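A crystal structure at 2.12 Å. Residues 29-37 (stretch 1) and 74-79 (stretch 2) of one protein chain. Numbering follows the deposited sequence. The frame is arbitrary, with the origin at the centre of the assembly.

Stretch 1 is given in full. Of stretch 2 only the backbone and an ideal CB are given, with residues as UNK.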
ATOM      1  N   VAL A  29      -7.224 -13.275 -13.792  1.00 22.80           N
ATOM      2  CA  VAL A  29      -6.947 -13.868 -12.487  1.00 23.67           C
ATOM      3  C   VAL A  29      -8.044 -13.485 -11.483  1.00 24.17           C
ATOM      4  O   VAL A  29      -8.581 -12.391 -11.536  1.00 25.17           O
ATOM      5  CB  VAL A  29      -5.563 -13.412 -11.933  1.00 24.34           C
ATOM      6  CG1 VAL A  29      -4.420 -14.136 -12.615  1.00 23.68           C
ATOM      7  CG2 VAL A  29      -5.406 -11.881 -12.055  1.00 24.08           C
ATOM      8  N   ILE A  30      -8.397 -14.417 -10.608  1.00 24.88           N
ATOM      9  CA  ILE A  30      -9.424 -14.227  -9.566  1.00 25.69           C
ATOM     10  C   ILE A  30      -8.816 -14.457  -8.172  1.00 25.32           C
ATOM     11  O   ILE A  30      -8.127 -15.428  -7.987  1.00 25.28           O
ATOM     12  CB  ILE A  30     -10.538 -15.301  -9.686  1.00 26.76           C
ATOM     13  CG1 ILE A  30     -11.283 -15.213 -11.013  1.00 27.53           C
ATOM     14  CG2 ILE A  30     -11.537 -15.206  -8.542  1.00 27.03           C
ATOM     15  CD1 ILE A  30     -12.388 -16.278 -11.132  1.00 26.74           C
ATOM     16  N   ALA A  31      -9.073 -13.564  -7.218  1.00 25.91           N
ATOM     17  CA  ALA A  31      -8.679 -13.738  -5.819  1.00 25.85           C
ATOM     18  C   ALA A  31     -10.011 -13.774  -5.081  1.00 25.70           C
ATOM     19  O   ALA A  31     -10.836 -12.865  -5.252  1.00 26.57           O
ATOM     20  CB  ALA A  31      -7.809 -12.572  -5.309  1.00 25.68           C
ATOM     21  N   LEU A  32     -10.246 -14.852  -4.327  1.00 24.76           N
ATOM     22  CA  LEU A  32     -11.473 -15.014  -3.568  1.00 23.42           C
ATOM     23  C   LEU A  32     -11.219 -14.476  -2.145  1.00 22.43           C
ATOM     24  O   LEU A  32     -10.130 -14.599  -1.619  1.00 20.82           O
ATOM     25  CB  LEU A  32     -11.900 -16.499  -3.536  1.00 23.37           C
ATOM     26  CG  LEU A  32     -12.352 -17.129  -4.861  1.00 23.46           C
ATOM     27  CD1 LEU A  32     -12.622 -18.599  -4.652  1.00 24.74           C
ATOM     28  CD2 LEU A  32     -13.621 -16.443  -5.439  1.00 22.42           C
ATOM     29  N   PRO A  33     -12.229 -13.873  -1.524  1.00 22.61           N
ATOM     30  CA  PRO A  33     -11.995 -13.371  -0.192  1.00 22.34           C
ATOM     31  C   PRO A  33     -11.786 -14.499   0.787  1.00 23.50           C
ATOM     32  O   PRO A  33     -12.187 -15.648   0.535  1.00 24.20           O
ATOM     33  CB  PRO A  33     -13.286 -12.612   0.131  1.00 21.06           C
ATOM     34  CG  PRO A  33     -14.285 -13.214  -0.669  1.00 22.03           C
ATOM     35  CD  PRO A  33     -13.616 -13.635  -1.956  1.00 22.46           C
ATOM     36  N   GLU A  34     -11.096 -14.212   1.882  1.00 25.62           N
ATOM     37  CA  GLU A  34     -10.914 -15.230   2.860  1.00 26.12           C
ATOM     38  C   GLU A  34     -12.293 -15.460   3.495  1.00 24.48           C
ATOM     39  O   GLU A  34     -13.092 -14.527   3.658  1.00 23.24           O
ATOM     40  CB  GLU A  34      -9.763 -14.955   3.821  1.00 27.74           C
ATOM     41  CG  GLU A  34      -9.710 -13.678   4.592  1.00 29.49           C
ATOM     42  CD  GLU A  34      -8.342 -13.514   5.347  1.00 30.38           C
ATOM     43  OE1 GLU A  34      -7.602 -14.505   5.560  1.00 31.24           O
ATOM     44  OE2 GLU A  34      -7.997 -12.371   5.714  1.00 33.37           O
ATOM     45  N   GLY A  35     -12.559 -16.737   3.768  1.00 23.59           N
ATOM     46  CA  GLY A  35     -13.830 -17.220   4.266  1.00 22.24           C
ATOM     47  C   GLY A  35     -14.796 -17.561   3.139  1.00 22.25           C
ATOM     48  O   GLY A  35     -15.872 -18.066   3.413  1.00 20.74           O
ATOM     49  N   TYR A  36     -14.431 -17.289   1.876  1.00 22.04           N
ATOM     50  CA  TYR A  36     -15.328 -17.553   0.748  1.00 22.64           C
ATOM     51  C   TYR A  36     -16.069 -18.911   0.811  1.00 22.73           C
ATOM     52  O   TYR A  36     -17.301 -18.948   0.818  1.00 22.45           O
ATOM     53  CB  TYR A  36     -14.611 -17.397  -0.599  1.00 22.91           C
ATOM     54  CG  TYR A  36     -15.589 -17.542  -1.733  1.00 23.48           C
ATOM     55  CD1 TYR A  36     -16.434 -16.482  -2.104  1.00 23.52           C
ATOM     56  CD2 TYR A  36     -15.717 -18.753  -2.411  1.00 23.65           C
ATOM     57  CE1 TYR A  36     -17.378 -16.644  -3.133  1.00 23.60           C
ATOM     58  CE2 TYR A  36     -16.644 -18.907  -3.431  1.00 23.73           C
ATOM     59  CZ  TYR A  36     -17.469 -17.870  -3.788  1.00 23.16           C
ATOM     60  OH  TYR A  36     -18.393 -18.076  -4.798  1.00 23.72           O
ATOM     61  N   ALA A  37     -15.318 -20.009   0.891  1.00 22.78           N
ATOM     62  CA  ALA A  37     -15.873 -21.357   0.936  1.00 21.99           C
ATOM     63  C   ALA A  37     -16.724 -21.682   2.166  1.00 21.98           C
ATOM     64  O   ALA A  37     -17.467 -22.666   2.152  1.00 21.30           O
ATOM     65  CB  ALA A  37     -14.739 -22.405   0.794  1.00 20.53           C
ATOM     66  N   UNK A  74     -14.802  -4.012   3.301  1.00 24.72           N
ATOM     67  CA  UNK A  74     -15.375  -5.348   3.353  1.00 23.88           C
ATOM     68  C   UNK A  74     -14.624  -6.332   2.448  1.00 25.24           C
ATOM     69  O   UNK A  74     -13.744  -5.943   1.657  1.00 25.00           O
ATOM     70  CB  UNK A  74     -16.852  -5.295   2.956  1.00 23.88           C
ATOM     71  N   UNK A  75     -14.970  -7.603   2.577  1.00 24.76           N
ATOM     72  CA  UNK A  75     -14.394  -8.640   1.729  1.00 25.02           C
ATOM     73  C   UNK A  75     -14.902  -8.487   0.287  1.00 22.72           C
ATOM     74  O   UNK A  75     -16.037  -8.169   0.079  1.00 22.45           O
ATOM     75  CB  UNK A  75     -14.735 -10.028   2.275  1.00 25.02           C
ATOM     76  N   UNK A  76     -14.046  -8.682  -0.709  1.00 21.91           N
ATOM     77  CA  UNK A  76     -14.459  -8.604  -2.115  1.00 21.01           C
ATOM     78  C   UNK A  76     -13.844  -9.750  -2.926  1.00 21.39           C
ATOM     79  O   UNK A  76     -12.910 -10.395  -2.467  1.00 20.87           O
ATOM     80  CB  UNK A  76     -14.055  -7.256  -2.716  1.00 21.01           C
ATOM     81  N   UNK A  77     -14.415  -9.980  -4.111  1.00 21.25           N
ATOM     82  CA  UNK A  77     -13.903 -10.886  -5.136  1.00 20.34           C
ATOM     83  C   UNK A  77     -13.078  -9.943  -6.025  1.00 21.20           C
ATOM     84  O   UNK A  77     -13.570  -8.904  -6.447  1.00 18.74           O
ATOM     85  CB  UNK A  77     -15.006 -11.626  -5.896  1.00 20.34           C
ATOM     86  N   UNK A  78     -11.797 -10.265  -6.219  1.00 21.95           N
ATOM     87  CA  UNK A  78     -10.908  -9.439  -7.033  1.00 22.59           C
ATOM     88  C   UNK A  78     -10.695 -10.119  -8.380  1.00 23.01           C
ATOM     89  O   UNK A  78     -10.300 -11.296  -8.422  1.00 22.20           O
ATOM     90  CB  UNK A  78      -9.572  -9.203  -6.325  1.00 22.59           C
ATOM     91  N   UNK A  79     -11.033  -9.412  -9.459  1.00 23.54           N
ATOM     92  CA  UNK A  79     -10.816  -9.895 -10.809  1.00 23.85           C
ATOM     93  C   UNK A  79      -9.776  -9.006 -11.505  1.00 23.98           C
ATOM     94  O   UNK A  79     -10.014  -7.835 -11.670  1.00 23.98           O
ATOM     95  CB  UNK A  79     -12.130  -9.919 -11.593  1.00 23.85           C
TER

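Position 74 starts the stretch, and its ideal CB has nothing of stretch 1 within 5.5 Å. With phi -76° and psi 171° the backbone is extended, and many residues would fit, proline among them because phi lies in its range. The deposited residue is Pro-74, with a C-gamma endo pucker and no contact to stretch 1.

At position 75 the CA-to-CB bond points toward stretch 1, and the ideal CB stands 3.7 Å from CB of Pro-33 and 5.0 Å from O of Glu-34. A proline ring at the base favours aliphatic carbon, while the carboxylate of Glu-34 farther out would tolerate a polar or positive end. Leucine, methionine, glutamine, arginine or lysine would be reasonable. The residue is Lys-75. Its CB packs 3.7 Å from CB of Pro-33, and its CE comes 3.6 Å from CG of Glu-34, so the contact runs along the methylene chain. The charges do not pair: NZ of Lys-75 is 4.8 Å from OE2 of Glu-34.

At position 76 CA-to-CB points away, and stretch 1 offers the ideal CB no neighbour within 5.5 Å. The visible atoms therefore hardly restrict the side chain, although phi -137° and psi 163° suit beta-branched residues. The backbone does make contact: O of residue 76 is 3.4 Å from CD of Pro-33. The residue is Val-76, whose side chain comes nearest with its CB, 6.1 Å from CB of Pro-33.

Position 77 opens the strand, with CB directed sideways. The ideal CB is 4.4 Å from O of Ala-31, 4.6 Å from CD of Pro-33 and 5.0 Å from CD2 of Leu-32. The surroundings are largely apolar, with the Tyr-36 ring farther out, so isoleucine, leucine, valine or methionine would suit. In the deposited Ile-77, CG1 lies 4.0 Å from CD of Pro-33, CG2 lies 4.4 Å from CG2 of Ile-30, and CD1 approaches CE1 of Tyr-36 obliquely at 4.5 Å.

Position 78 pairs with Ala-31 across antiparallel strands whose N-to-C directions differ by 163° and whose axes come no closer than 4.8 Å. Its N donates to O of Ala-31 at 2.9 Å, and its O accepts from N of Ala-31 at 2.8 Å, with N-H...O angles of 170° and 164°. These bonds need only a free amide, which excludes proline. The ideal CB is 3.9 Å from CB of Ala-31, whose small methyl leaves room for a branched aliphatic such as valine or isoleucine. The residue is Ile-78, its CB 3.9 Å from CB of Ala-31. Its O also receives a CA-H...O contact from CA of Ile-30 at 3.3 Å.

Position 79 forms the non-hydrogen-bonded pair with Ile-30, CA to CA 4.7 Å. The ideal CB lies 4.3 Å from O of Val-29 and 5.4 Å from CG1 of Ile-30, on the same face as the Ile-30 side chain; valine, isoleucine or threonine would fit. It is Val-79, chi1 t, with its CA 3.4 Å from O of Val-29 in a second CA-H...O contact.

Stretch 2 74-79: PKVIIV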
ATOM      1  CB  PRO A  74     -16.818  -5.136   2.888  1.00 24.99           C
ATOM      2  CG  PRO A  74     -16.832  -3.896   2.130  1.00 24.46           C
ATOM      3  CD  PRO A  74     -15.619  -3.086   2.502  1.00 24.51           C
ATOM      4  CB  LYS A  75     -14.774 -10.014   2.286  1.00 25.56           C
ATOM      5  CG  LYS A  75     -14.219 -10.323   3.700  1.00 26.33           C
ATOM      6  CD  LYS A  75     -12.758 -10.563   3.648  1.00 27.62           C
ATOM      7  CE  LYS A  75     -12.176 -11.118   4.968  1.00 27.94           C
ATOM      8  NZ  LYS A  75     -12.240 -10.160   6.101  1.00 29.30           N
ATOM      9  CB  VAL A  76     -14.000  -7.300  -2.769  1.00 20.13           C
ATOM     10  CG1 VAL A  76     -14.575  -6.071  -2.001  1.00 19.43           C
ATOM     11  CG2 VAL A  76     -12.455  -7.236  -2.829  1.00 20.62           C
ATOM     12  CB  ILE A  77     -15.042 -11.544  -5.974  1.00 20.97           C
ATOM     13  CG1 ILE A  77     -15.848 -12.533  -5.102  1.00 20.36           C
ATOM     14  CG2 ILE A  77     -14.488 -12.268  -7.229  1.00 19.10           C
ATOM     15  CD1 ILE A  77     -17.134 -13.021  -5.713  1.00 20.21           C
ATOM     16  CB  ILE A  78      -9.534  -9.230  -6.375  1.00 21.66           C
ATOM     17  CG1 ILE A  78      -9.717  -8.847  -4.901  1.00 22.42           C
ATOM     18  CG2 ILE A  78      -8.759  -8.128  -7.118  1.00 22.60           C
ATOM     19  CD1 ILE A  78      -8.445  -8.680  -4.145  1.00 21.52           C
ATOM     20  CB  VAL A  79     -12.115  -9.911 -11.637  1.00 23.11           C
ATOM     21  CG1 VAL A  79     -11.819 -10.401 -13.068  1.00 22.63           C
ATOM     22  CG2 VAL A  79     -13.096 -10.842 -10.994  1.00 23.11           C
TER
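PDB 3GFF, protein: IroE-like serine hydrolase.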